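Local coordinates for protease (Penicillium cyclopium, PDB 5Z6O), which hydrolyses peptide bonds as a subtilisin-family serine protease of the proteinase K kind, probably cleaving casein, gelatin and type IV collagen, at residues V3-S8 against V88-S93. Sequence-based numbering, arbitrary orientation.
Sequences VVQRNS and VAKKAS
Q5 and K90 make this contact by themselves, through one hydrogen bond. K90 NZ donates to Q5 OE1 at 2.8 Å. The ammonium sits above the amide plane, 39° out of it. K90 CE follows closely, 3.3 Å from Q5 OE1. Q5 reaches across with its CG anti to the backbone N (chi1 176°) and the chain extended beyond it, which carries the amide well clear of the strand. K90 is extended too as far as CE, then bends at chi4 (-78°), turning NZ aside. That nitrogen also donates to the carbonyls of S84 and G87, so three oxygens grip it. Q5 NE2 bonds to K85 O, which helps fix the rotation of the amide. Replacing Q5 with a leucine would probably cost K90 NZ one of its three acceptors and leave K85 O without this donor. K90 belongs to the type I turn A89-A92, which leads into strand 93-98 of the central parallel sheet. Q5 ends strand 2-5, paired antiparallel with strand 26-29. Y26 of that strand touches both side chains, and L13 of helix 11-16 packs on Q5. The bond thus ties the N-terminal two-stranded sheet to the loop after helix 73-82.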
loop_
_atom_site.group_PDB
_atom_site.type_symbol
_atom_site.label_atom_id
_atom_site.label_comp_id
_atom_site.label_asym_id
_atom_site.label_seq_id
_atom_site.Cartn_x
_atom_site.Cartn_y
_atom_site.Cartn_z
ATOM N N VAL A 3 20.667 6.272 1.176
ATOM C CA VAL A 3 20.250 7.452 0.434
ATOM C C VAL A 3 19.388 8.263 1.377
ATOM O O VAL A 3 18.633 7.696 2.190
ATOM C CB VAL A 3 19.467 7.081 -0.842
ATOM C CG1 VAL A 3 19.076 8.325 -1.654
ATOM C CG2 VAL A 3 20.280 6.138 -1.677
ATOM N N VAL A 4 19.494 9.585 1.306
ATOM C CA VAL A 4 18.714 10.450 2.189
ATOM C C VAL A 4 17.885 11.394 1.334
ATOM O O VAL A 4 18.419 12.045 0.437
ATOM C CB VAL A 4 19.596 11.269 3.159
ATOM C CG1 VAL A 4 18.697 12.196 4.006
ATOM C CG2 VAL A 4 20.416 10.383 4.045
ATOM N N GLN A 5 16.580 11.436 1.577
ATOM C CA GLN A 5 15.696 12.405 0.949
ATOM C C GLN A 5 15.396 13.441 2.022
ATOM O O GLN A 5 14.590 13.198 2.918
ATOM C CB GLN A 5 14.401 11.765 0.455
ATOM C CG GLN A 5 13.454 12.823 -0.121
ATOM C CD GLN A 5 12.146 12.233 -0.653
ATOM O OE1 GLN A 5 11.825 11.096 -0.335
ATOM N NE2 GLN A 5 11.371 13.023 -1.409
ATOM N N ARG A 6 16.039 14.600 1.947
ATOM C CA ARG A 6 15.863 15.572 3.021
ATOM C C ARG A 6 14.554 16.341 2.886
ATOM O O ARG A 6 14.098 16.637 1.783
ATOM C CB ARG A 6 17.048 16.547 3.048
ATOM C CG ARG A 6 18.272 15.825 3.568
ATOM C CD ARG A 6 19.382 16.749 3.989
ATOM N NE ARG A 6 20.607 15.971 4.032
ATOM C CZ ARG A 6 21.092 15.357 5.105
ATOM N NH1 ARG A 6 20.470 15.409 6.273
ATOM N NH2 ARG A 6 22.227 14.688 4.999
ATOM N N ASN A 7 13.971 16.707 4.029
ATOM C CA ASN A 7 12.722 17.483 4.058
ATOM C C ASN A 7 11.662 16.821 3.180
ATOM O O ASN A 7 11.091 17.419 2.265
ATOM C CB ASN A 7 12.967 18.925 3.627
ATOM C CG ASN A 7 14.023 19.586 4.490
ATOM O OD1 ASN A 7 14.956 20.235 3.990
ATOM N ND2 ASN A 7 13.919 19.365 5.804
ATOM N N SER A 8 11.451 15.538 3.419
ATOM C CA SER A 8 10.575 14.799 2.518
ATOM C C SER A 8 9.192 15.443 2.493
ATOM O O SER A 8 8.705 15.923 3.526
ATOM C CB SER A 8 10.449 13.360 2.978
ATOM O OG SER A 8 9.976 13.323 4.321
ATOM N N VAL A 88 7.752 5.317 -1.192
ATOM C CA VAL A 88 8.596 4.488 -0.333
ATOM C C VAL A 88 9.668 3.753 -1.149
ATOM O O VAL A 88 10.858 3.806 -0.820
ATOM C CB VAL A 88 7.719 3.487 0.459
ATOM C CG1 VAL A 88 8.619 2.547 1.333
ATOM C CG2 VAL A 88 6.769 4.243 1.403
ATOM N N ALA A 89 9.263 3.053 -2.203
ATOM C CA ALA A 89 10.151 2.178 -2.972
ATOM C C ALA A 89 10.377 2.866 -4.307
ATOM O O ALA A 89 9.659 2.620 -5.284
ATOM C CB ALA A 89 9.555 0.765 -3.151
ATOM N N LYS A 90 11.398 3.729 -4.345
ATOM C CA LYS A 90 11.534 4.703 -5.417
ATOM C C LYS A 90 12.045 4.112 -6.728
ATOM O O LYS A 90 12.088 4.844 -7.713
ATOM C CB LYS A 90 12.463 5.830 -4.965
ATOM C CG LYS A 90 11.877 6.604 -3.765
ATOM C CD LYS A 90 12.691 7.823 -3.421
ATOM C CE LYS A 90 12.198 8.378 -2.106
ATOM N NZ LYS A 90 10.948 9.154 -2.217
ATOM N N LYS A 91 12.424 2.837 -6.770
ATOM C CA LYS A 91 12.855 2.187 -8.025
ATOM C C LYS A 91 11.995 1.003 -8.412
ATOM O O LYS A 91 12.294 0.339 -9.411
ATOM C CB LYS A 91 14.328 1.728 -7.922
ATOM C CG LYS A 91 15.270 2.924 -7.872
ATOM C CD LYS A 91 16.718 2.480 -7.804
ATOM C CE LYS A 91 17.655 3.634 -8.136
ATOM N NZ LYS A 91 19.062 3.164 -7.892
ATOM N N ALA A 92 10.922 0.742 -7.675
ATOM C CA ALA A 92 10.030 -0.370 -8.001
ATOM C C ALA A 92 9.306 -0.084 -9.310
ATOM O O ALA A 92 9.196 1.068 -9.751
ATOM C CB ALA A 92 9.012 -0.600 -6.862
ATOM N N SER A 93 8.829 -1.158 -9.949
ATOM C CA SER A 93 7.924 -1.049 -11.088
ATOM C C SER A 93 6.480 -1.049 -10.600
ATOM O O SER A 93 6.145 -1.718 -9.621
ATOM C CB SER A 93 8.110 -2.212 -12.059
ATOM O OG SER A 93 9.449 -2.301 -12.510
#